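Local coordinates for probable hydrolase (Pseudomonas aeruginosa, PDB 3OM8), which is probably an alpha/beta-hydrolase of the 3-oxoadipate enol-lactonase type, which would open the ring of an enol-lactone by hydrolysis, at residues Gly63-Tyr74 with Thr183-Ala194; Phe156-Ala164 with Ala244-Phe252. All coordinates share one frame; numbering follows the deposited sequence.

Interaction 1 of 2, residues Gly63-Tyr74 with Thr183-Ala194; sequences GHGASSVPPGPY and TNRHGLAGSFAA
Gly190 sets its CA over one face of the Tyr74 phenol ring, a CH-pi contact in which CA stands 3.6 Å from the ring centroid and almost on its normal. The contact shows how an alpha/beta-hydrolase can seat a loop of its core, that following strand 55-59, on a helix of its cap, 185-196: glycines let the backbones close in. Gly72 and Gly190 bring their CA atoms to 3.5 Å, and Gly187 CA directs a C-H toward Gly63 O. At the far end of the loop Tyr74 N donates to Gly190 O at 3.1 Å. That oxygen also takes the helical bond from Ala194 N, and the two donors reach it from opposite faces of its carbonyl plane.

Beyond the glycines, Val69 meets the start of the helix. Its CG1, anti to the backbone N (chi1 -176°), lies 3.4 Å from Asn184 OD1, while CG2 rests on Asn184 CB. The same OD1 caps the helix by accepting from His186 N at 2.8 Å, so the valine packs against an amide already held in place. A water accepting from Asn184 N and donating to Gly63 O joins the backbones nearby.

His64 turns an edge of its imidazole to Ser191 OG, its CE1 3.4 Å away; His64 NE2 bonds to Gly37 N and ND1 to Arg62 O. Ser191 OG itself donates to Gly187 O, one turn back. The phenol is fixed from within its own loop, where Tyr74 OH donates to Pro70 O at 2.7 Å, tilted 31° from the carbonyl plane.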
loop_
_atom_site.group_PDB
_atom_site.type_symbol
_atom_site.label_atom_id
_atom_site.label_comp_id
_atom_site.label_asym_id
_atom_site.label_seq_id
_atom_site.Cartn_x
_atom_site.Cartn_y
_atom_site.Cartn_z
ATOM N N GLY B 63 27.476 -16.937 -8.061
ATOM C CA GLY B 63 26.900 -18.258 -7.880
ATOM C C GLY B 63 25.756 -18.603 -8.820
ATOM O O GLY B 63 25.227 -19.717 -8.766
ATOM N N HIS B 64 25.389 -17.665 -9.694
ATOM C CA HIS B 64 24.196 -17.812 -10.537
ATOM C C HIS B 64 24.453 -17.711 -12.040
ATOM O O HIS B 64 25.416 -17.073 -12.493
ATOM C CB HIS B 64 23.161 -16.737 -10.181
ATOM C CG HIS B 64 22.474 -16.958 -8.872
ATOM N ND1 HIS B 64 23.006 -16.541 -7.671
ATOM C CD2 HIS B 64 21.280 -17.525 -8.577
ATOM C CE1 HIS B 64 22.177 -16.853 -6.692
ATOM N NE2 HIS B 64 21.119 -17.447 -7.216
ATOM N N GLY B 65 23.550 -18.323 -12.804
ATOM C CA GLY B 65 23.533 -18.207 -14.250
ATOM C C GLY B 65 24.879 -18.282 -14.947
ATOM O O GLY B 65 25.532 -19.321 -14.951
ATOM N N ALA B 66 25.293 -17.169 -15.540
ATOM C CA ALA B 66 26.485 -17.144 -16.376
ATOM C C ALA B 66 27.694 -16.686 -15.595
ATOM O O ALA B 66 28.780 -16.560 -16.146
ATOM C CB ALA B 66 26.274 -16.245 -17.577
ATOM N N SER B 67 27.496 -16.412 -14.313
ATOM C CA SER B 67 28.611 -16.090 -13.441
ATOM C C SER B 67 29.222 -17.379 -12.862
ATOM O O SER B 67 28.615 -18.449 -12.945
ATOM C CB SER B 67 28.161 -15.145 -12.328
ATOM O OG SER B 67 27.939 -13.840 -12.843
ATOM N N SER B 68 30.417 -17.273 -12.287
ATOM C CA SER B 68 31.085 -18.432 -11.702
ATOM C C SER B 68 30.506 -18.695 -10.316
ATOM O O SER B 68 29.775 -17.870 -9.790
ATOM C CB SER B 68 32.603 -18.221 -11.641
ATOM O OG SER B 68 32.956 -17.140 -10.794
ATOM N N VAL B 69 30.830 -19.842 -9.730
ATOM C CA VAL B 69 30.179 -20.275 -8.504
ATOM C C VAL B 69 31.179 -20.548 -7.394
ATOM O O VAL B 69 31.630 -21.681 -7.227
ATOM C CB VAL B 69 29.370 -21.573 -8.737
ATOM C CG1 VAL B 69 28.618 -21.966 -7.475
ATOM C CG2 VAL B 69 28.409 -21.421 -9.928
ATOM N N PRO B 70 31.538 -19.515 -6.622
ATOM C CA PRO B 70 32.349 -19.783 -5.427
ATOM C C PRO B 70 31.585 -20.682 -4.449
ATOM O O PRO B 70 30.359 -20.774 -4.536
ATOM C CB PRO B 70 32.553 -18.388 -4.820
ATOM C CG PRO B 70 32.378 -17.437 -5.990
ATOM C CD PRO B 70 31.321 -18.076 -6.849
ATOM N N PRO B 71 32.298 -21.364 -3.540
ATOM C CA PRO B 71 31.591 -22.142 -2.518
ATOM C C PRO B 71 30.951 -21.183 -1.528
ATOM O O PRO B 71 31.520 -20.113 -1.310
ATOM C CB PRO B 71 32.715 -22.889 -1.799
ATOM C CG PRO B 71 33.956 -22.614 -2.574
ATOM C CD PRO B 71 33.756 -21.376 -3.339
ATOM N N GLY B 72 29.808 -21.543 -0.946
ATOM C CA GLY B 72 29.237 -20.759 0.136
ATOM C C GLY B 72 30.141 -20.933 1.340
ATOM O O GLY B 72 31.055 -21.754 1.307
ATOM N N PRO B 73 29.919 -20.155 2.406
ATOM C CA PRO B 73 28.897 -19.125 2.557
ATOM C C PRO B 73 29.306 -17.862 1.820
ATOM O O PRO B 73 30.508 -17.592 1.723
ATOM C CB PRO B 73 28.906 -18.832 4.065
ATOM C CG PRO B 73 29.937 -19.742 4.675
ATOM C CD PRO B 73 30.819 -20.200 3.567
ATOM N N TYR B 74 28.323 -17.124 1.294
ATOM C CA TYR B 74 28.540 -15.756 0.838
ATOM C C TYR B 74 28.071 -14.832 1.947
ATOM O O TYR B 74 27.086 -15.130 2.609
ATOM C CB TYR B 74 27.718 -15.449 -0.410
ATOM C CG TYR B 74 27.876 -16.428 -1.554
ATOM C CD1 TYR B 74 29.015 -17.208 -1.687
ATOM C CD2 TYR B 74 26.892 -16.542 -2.520
ATOM C CE1 TYR B 74 29.151 -18.090 -2.749
ATOM C CE2 TYR B 74 27.016 -17.406 -3.570
ATOM C CZ TYR B 74 28.144 -18.184 -3.685
ATOM O OH TYR B 74 28.241 -19.051 -4.748
ATOM N N THR B 183 20.895 -23.808 -11.847
ATOM C CA THR B 183 21.571 -23.095 -10.772
ATOM C C THR B 183 22.424 -24.046 -9.926
ATOM O O THR B 183 21.931 -25.040 -9.382
ATOM C CB THR B 183 20.589 -22.315 -9.876
ATOM O OG1 THR B 183 20.011 -21.236 -10.629
ATOM C CG2 THR B 183 21.322 -21.720 -8.686
ATOM N N ASN B 184 23.710 -23.741 -9.823
ATOM C CA ASN B 184 24.614 -24.601 -9.066
ATOM C C ASN B 184 24.298 -24.531 -7.577
ATOM O O ASN B 184 24.023 -23.453 -7.045
ATOM C CB ASN B 184 26.066 -24.214 -9.328
ATOM C CG ASN B 184 27.037 -25.112 -8.614
ATOM O OD1 ASN B 184 27.211 -25.015 -7.398
ATOM N ND2 ASN B 184 27.679 -25.995 -9.367
ATOM N N ARG B 185 24.340 -25.679 -6.912
ATOM C CA ARG B 185 23.898 -25.777 -5.529
ATOM C C ARG B 185 24.705 -24.899 -4.592
ATOM O O ARG B 185 24.237 -24.564 -3.505
ATOM C CB ARG B 185 23.938 -27.228 -5.046
ATOM C CG ARG B 185 25.341 -27.806 -4.882
ATOM C CD ARG B 185 25.265 -29.310 -4.646
ATOM N NE ARG B 185 24.557 -29.990 -5.727
ATOM C CZ ARG B 185 23.964 -31.172 -5.601
ATOM N NH1 ARG B 185 23.991 -31.802 -4.438
ATOM N NH2 ARG B 185 23.340 -31.721 -6.635
ATOM N N HIS B 186 25.920 -24.542 -4.998
ATOM C CA HIS B 186 26.766 -23.698 -4.163
ATOM C C HIS B 186 26.362 -22.221 -4.249
ATOM O O HIS B 186 26.546 -21.461 -3.298
ATOM C CB HIS B 186 28.246 -23.898 -4.506
ATOM C CG HIS B 186 28.747 -25.274 -4.189
ATOM N ND1 HIS B 186 29.172 -25.637 -2.929
ATOM C CD2 HIS B 186 28.844 -26.385 -4.954
ATOM C CE1 HIS B 186 29.516 -26.911 -2.934
ATOM N NE2 HIS B 186 29.330 -27.388 -4.151
ATOM N N GLY B 187 25.822 -21.818 -5.395
ATOM C CA GLY B 187 25.248 -20.488 -5.529
ATOM C C GLY B 187 24.084 -20.310 -4.564
ATOM O O GLY B 187 24.026 -19.335 -3.812
ATOM N N LEU B 188 23.164 -21.269 -4.581
ATOM C CA LEU B 188 22.044 -21.296 -3.648
ATOM C C LEU B 188 22.502 -21.341 -2.190
ATOM O O LEU B 188 22.078 -20.529 -1.367
ATOM C CB LEU B 188 21.156 -22.507 -3.929
ATOM C CG LEU B 188 20.517 -22.565 -5.312
ATOM C CD1 LEU B 188 19.591 -23.764 -5.404
ATOM C CD2 LEU B 188 19.753 -21.289 -5.558
ATOM N N ALA B 189 23.357 -22.304 -1.869
ATOM C CA ALA B 189 23.839 -22.469 -0.503
ATOM C C ALA B 189 24.533 -21.206 -0.013
ATOM O O ALA B 189 24.301 -20.761 1.105
ATOM C CB ALA B 189 24.780 -23.693 -0.395
ATOM N N GLY B 190 25.377 -20.625 -0.856
ATOM C CA GLY B 190 26.073 -19.400 -0.502
ATOM C C GLY B 190 25.129 -18.233 -0.290
ATOM O O GLY B 190 25.311 -17.431 0.628
ATOM N N SER B 191 24.116 -18.137 -1.148
ATOM C CA SER B 191 23.157 -17.038 -1.084
ATOM C C SER B 191 22.254 -17.151 0.147
ATOM O O SER B 191 22.022 -16.153 0.823
ATOM C CB SER B 191 22.342 -16.954 -2.378
ATOM O OG SER B 191 23.186 -16.663 -3.484
ATOM N N PHE B 192 21.769 -18.361 0.442
ATOM C CA PHE B 192 21.042 -18.642 1.686
ATOM C C PHE B 192 21.800 -18.170 2.927
ATOM O O PHE B 192 21.194 -17.777 3.918
ATOM C CB PHE B 192 20.787 -20.145 1.868
ATOM C CG PHE B 192 19.806 -20.732 0.899
ATOM C CD1 PHE B 192 18.766 -19.980 0.394
ATOM C CD2 PHE B 192 19.915 -22.056 0.511
ATOM C CE1 PHE B 192 17.857 -20.537 -0.490
ATOM C CE2 PHE B 192 19.008 -22.616 -0.370
ATOM C CZ PHE B 192 17.976 -21.860 -0.872
ATOM N N ALA B 193 23.124 -18.254 2.897
ATOM C CA ALA B 193 23.911 -17.853 4.058
ATOM C C ALA B 193 23.945 -16.331 4.208
ATOM O O ALA B 193 23.852 -15.811 5.316
ATOM C CB ALA B 193 25.327 -18.434 3.988
ATOM N N ALA B 194 24.088 -15.626 3.091
ATOM C CA ALA B 194 24.008 -14.170 3.090
ATOM C C ALA B 194 22.679 -13.759 3.716
ATOM O O ALA B 194 22.643 -12.932 4.619
ATOM C CB ALA B 194 24.122 -13.617 1.671
HETATM O O HOH W 1 24.864 -21.317 -10.840
HETATM O O HOH W 2 20.869 -19.111 -11.898
HETATM O O HOH W 3 29.540 -24.642 -0.512
#

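Interaction 2 of 2, residues Phe156-Ala164 with Ala244-Phe252; sequences FLGNWFPPA and AVHLSNVEF
Trp160 and His246 lie with their planes nearly parallel, 22° apart, yet slid so far that the indole five-membered ring and the imidazole barely overlap. Their centroids are 5.2 Å apart, and the approach is made by Trp160 CD1 to His246 CD2 at 3.5 Å. His246 CG is anti to the backbone N (chi1 -174°), which carries the imidazole alongside the pyrrole part of the indole. Phe156 CB covers one face of the indole over its centre, so the tryptophan is held from within its own helix as well.

Leu247 CD1 touches two aromatic side chains, Trp160 at CE3 and, nearer still, Phe161 at CZ (3.6 Å). Val250 CG1 meets the Phe161 ring at its edge, the two side chains crossing at about a right angle. Trp160 CB lies over one face of this phenyl group, toward the rim.

Val245 divides its branches: CG1 lies 3.3 Å from Asn159 O at the end of helix 150-160, whereas CG2 packs on Pro162, whose ring passes it in the opposite direction. Glu251 points at the same proline head-on, OE2 lying 3.6 Å from Pro162 CG, while its OE1 accepts from Val245 N at 2.9 Å on the syn side of the carboxylate. A water completes this polar patch, donating to Trp160 O and Glu251 OE1 and accepting from Leu247 N, and so links the two segments.

Beyond the two segments, His246 ND1 bonds to Asp219 OD2 and NE2 makes a weak bond to Ser101 OG. The arrangement is consistent with the Ser-His-Asp catalytic triad of alpha/beta-hydrolases, with the histidine loop lying against the end of helix 150-160.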
loop_
_atom_site.group_PDB
_atom_site.type_symbol
_atom_site.label_atom_id
_atom_site.label_comp_id
_atom_site.label_asym_id
_atom_site.label_seq_id
_atom_site.Cartn_x
_atom_site.Cartn_y
_atom_site.Cartn_z
ATOM N N PHE B 156 10.925 -23.521 -4.938
ATOM C CA PHE B 156 10.865 -22.132 -5.357
ATOM C C PHE B 156 9.626 -21.809 -6.184
ATOM O O PHE B 156 8.911 -20.859 -5.878
ATOM C CB PHE B 156 12.091 -21.750 -6.161
ATOM C CG PHE B 156 13.311 -21.500 -5.333
ATOM C CD1 PHE B 156 13.489 -20.283 -4.689
ATOM C CD2 PHE B 156 14.300 -22.474 -5.222
ATOM C CE1 PHE B 156 14.625 -20.039 -3.941
ATOM C CE2 PHE B 156 15.436 -22.238 -4.474
ATOM C CZ PHE B 156 15.603 -21.015 -3.835
ATOM N N LEU B 157 9.396 -22.574 -7.247
ATOM C CA LEU B 157 8.264 -22.303 -8.126
ATOM C C LEU B 157 6.959 -22.301 -7.340
ATOM O O LEU B 157 6.065 -21.509 -7.606
ATOM C CB LEU B 157 8.196 -23.311 -9.273
ATOM C CG LEU B 157 9.354 -23.266 -10.270
ATOM C CD1 LEU B 157 9.228 -24.399 -11.275
ATOM C CD2 LEU B 157 9.419 -21.924 -10.981
ATOM N N GLY B 158 6.865 -23.182 -6.356
ATOM C CA GLY B 158 5.673 -23.290 -5.545
ATOM C C GLY B 158 5.433 -22.069 -4.679
ATOM O O GLY B 158 4.282 -21.727 -4.413
ATOM N N ASN B 159 6.510 -21.414 -4.240
ATOM C CA ASN B 159 6.393 -20.187 -3.448
ATOM C C ASN B 159 6.296 -18.930 -4.299
ATOM O O ASN B 159 5.788 -17.910 -3.843
ATOM C CB ASN B 159 7.577 -20.026 -2.492
ATOM C CG ASN B 159 7.553 -21.034 -1.363
ATOM O OD1 ASN B 159 6.909 -20.829 -0.328
ATOM N ND2 ASN B 159 8.248 -22.136 -1.561
ATOM N N TRP B 160 6.810 -19.010 -5.521
ATOM C CA TRP B 160 6.956 -17.846 -6.389
ATOM C C TRP B 160 5.679 -17.530 -7.154
ATOM O O TRP B 160 5.376 -16.378 -7.407
ATOM C CB TRP B 160 8.047 -18.088 -7.420
ATOM C CG TRP B 160 9.455 -17.914 -6.941
ATOM C CD1 TRP B 160 9.867 -17.493 -5.712
ATOM C CD2 TRP B 160 10.642 -18.158 -7.704
ATOM N NE1 TRP B 160 11.243 -17.461 -5.665
ATOM C CE2 TRP B 160 11.739 -17.856 -6.879
ATOM C CE3 TRP B 160 10.880 -18.591 -9.012
ATOM C CZ2 TRP B 160 13.050 -17.970 -7.317
ATOM C CZ3 TRP B 160 12.184 -18.702 -9.446
ATOM C CH2 TRP B 160 13.251 -18.397 -8.601
ATOM N N PHE B 161 4.950 -18.560 -7.554
ATOM C CA PHE B 161 3.818 -18.349 -8.431
ATOM C C PHE B 161 2.493 -18.742 -7.797
ATOM O O PHE B 161 2.431 -19.660 -6.962
ATOM C CB PHE B 161 4.007 -19.096 -9.759
ATOM C CG PHE B 161 5.168 -18.607 -10.564
ATOM C CD1 PHE B 161 5.132 -17.369 -11.178
ATOM C CD2 PHE B 161 6.307 -19.377 -10.694
ATOM C CE1 PHE B 161 6.210 -16.909 -11.914
ATOM C CE2 PHE B 161 7.383 -18.922 -11.424
ATOM C CZ PHE B 161 7.336 -17.695 -12.040
ATOM N N PRO B 162 1.422 -18.035 -8.199
ATOM C CA PRO B 162 0.061 -18.461 -7.879
ATOM C C PRO B 162 -0.088 -19.912 -8.305
ATOM O O PRO B 162 0.250 -20.235 -9.441
ATOM C CB PRO B 162 -0.802 -17.566 -8.781
ATOM C CG PRO B 162 0.027 -16.350 -9.021
ATOM C CD PRO B 162 1.449 -16.821 -9.041
ATOM N N PRO B 163 -0.579 -20.780 -7.412
ATOM C CA PRO B 163 -0.796 -22.181 -7.779
ATOM C C PRO B 163 -1.700 -22.266 -9.004
ATOM O O PRO B 163 -1.754 -23.298 -9.665
ATOM C CB PRO B 163 -1.520 -22.751 -6.558
ATOM C CG PRO B 163 -2.165 -21.545 -5.916
ATOM C CD PRO B 163 -1.148 -20.463 -6.092
ATOM N N ALA B 164 -2.408 -21.177 -9.288
ATOM C CA ALA B 164 -3.206 -21.066 -10.500
ATOM C C ALA B 164 -2.287 -20.985 -11.717
ATOM O O ALA B 164 -2.389 -21.788 -12.648
ATOM C CB ALA B 164 -4.098 -19.842 -10.429
ATOM N N ALA B 244 0.139 -9.307 -6.100
ATOM C CA ALA B 244 1.047 -10.340 -6.595
ATOM C C ALA B 244 1.523 -11.269 -5.492
ATOM O O ALA B 244 1.331 -11.004 -4.302
ATOM C CB ALA B 244 2.252 -9.706 -7.273
ATOM N N VAL B 245 2.163 -12.357 -5.918
ATOM C CA VAL B 245 2.863 -13.272 -5.020
ATOM C C VAL B 245 4.310 -12.815 -4.810
ATOM O O VAL B 245 4.563 -12.005 -3.930
ATOM C CB VAL B 245 2.794 -14.717 -5.520
ATOM C CG1 VAL B 245 3.415 -15.658 -4.497
ATOM C CG2 VAL B 245 1.339 -15.103 -5.790
ATOM N N HIS B 246 5.263 -13.291 -5.607
ATOM C CA HIS B 246 6.659 -12.908 -5.343
ATOM C C HIS B 246 7.427 -12.232 -6.487
ATOM O O HIS B 246 8.267 -11.370 -6.241
ATOM C CB HIS B 246 7.473 -14.078 -4.770
ATOM C CG HIS B 246 8.862 -13.698 -4.354
ATOM N ND1 HIS B 246 9.116 -12.809 -3.331
ATOM C CD2 HIS B 246 10.074 -14.092 -4.818
ATOM C CE1 HIS B 246 10.422 -12.662 -3.189
ATOM N NE2 HIS B 246 11.025 -13.433 -4.078
ATOM N N LEU B 247 7.164 -12.627 -7.725
ATOM C CA LEU B 247 7.825 -11.990 -8.857
ATOM C C LEU B 247 6.842 -11.016 -9.501
ATOM O O LEU B 247 6.278 -11.281 -10.566
ATOM C CB LEU B 247 8.310 -13.024 -9.871
ATOM C CG LEU B 247 9.329 -14.074 -9.388
ATOM C CD1 LEU B 247 9.333 -15.252 -10.321
ATOM C CD2 LEU B 247 10.728 -13.497 -9.266
ATOM N N SER B 248 6.643 -9.877 -8.850
ATOM C CA SER B 248 5.563 -8.971 -9.248
ATOM C C SER B 248 5.791 -8.348 -10.628
ATOM O O SER B 248 4.834 -8.037 -11.322
ATOM C CB SER B 248 5.303 -7.925 -8.166
ATOM O OG SER B 248 6.477 -7.208 -7.846
ATOM N N ASN B 249 7.050 -8.220 -11.050
ATOM C CA ASN B 249 7.341 -7.758 -12.409
ATOM C C ASN B 249 6.832 -8.739 -13.451
ATOM O O ASN B 249 6.512 -8.356 -14.576
ATOM C CB ASN B 249 8.833 -7.505 -12.620
ATOM C CG ASN B 249 9.672 -8.798 -12.583
ATOM O OD1 ASN B 249 9.616 -9.567 -11.623
ATOM N ND2 ASN B 249 10.462 -9.019 -13.625
ATOM N N VAL B 250 6.754 -10.011 -13.077
ATOM C CA VAL B 250 6.263 -11.040 -13.988
ATOM C C VAL B 250 4.728 -11.018 -14.065
ATOM O O VAL B 250 4.134 -11.103 -15.145
ATOM C CB VAL B 250 6.768 -12.444 -13.551
ATOM C CG1 VAL B 250 6.144 -13.555 -14.402
ATOM C CG2 VAL B 250 8.290 -12.487 -13.605
ATOM N N GLU B 251 4.089 -10.895 -12.909
ATOM C CA GLU B 251 2.640 -10.956 -12.843
ATOM C C GLU B 251 1.962 -9.673 -13.350
ATOM O O GLU B 251 0.926 -9.734 -13.998
ATOM C CB GLU B 251 2.203 -11.212 -11.409
ATOM C CG GLU B 251 2.192 -12.663 -10.989
ATOM C CD GLU B 251 1.727 -12.804 -9.565
ATOM O OE1 GLU B 251 2.609 -12.930 -8.696
ATOM O OE2 GLU B 251 0.493 -12.751 -9.315
ATOM N N PHE B 252 2.545 -8.521 -13.041
ATOM C CA PHE B 252 1.944 -7.239 -13.401
ATOM C C PHE B 252 3.004 -6.302 -13.933
ATOM O O PHE B 252 3.401 -5.368 -13.249
ATOM C CB PHE B 252 1.279 -6.639 -12.173
ATOM C CG PHE B 252 0.228 -7.529 -11.584
ATOM C CD1 PHE B 252 -1.026 -7.617 -12.170
ATOM C CD2 PHE B 252 0.500 -8.302 -10.467
ATOM C CE1 PHE B 252 -1.990 -8.450 -11.645
ATOM C CE2 PHE B 252 -0.468 -9.129 -9.934
ATOM C CZ PHE B 252 -1.708 -9.208 -10.526
HETATM O O HOH W 4 5.126 -14.165 -8.627
#

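Both contacts join the helical region between strands 118-124 and 211-216 to loops of the alpha/beta core, at places 22 Å apart between centres. Interaction 1 uses helix 185-196 and a loop before helix 76-90; interaction 2 uses the end of helix 150-160 and the loop carrying the probable triad histidine. Each is partly buried, and interaction 1 buries more surface, 597 against 404 Å². Their chemistry differs: glycine-lined backbone approach with a direct backbone hydrogen bond in the first, aromatic and aliphatic side chains bridged by a water in the second. The contacts meet where Phe192 packs on Phe156, joining the two cap helices. Only interaction 2 touches other subunits.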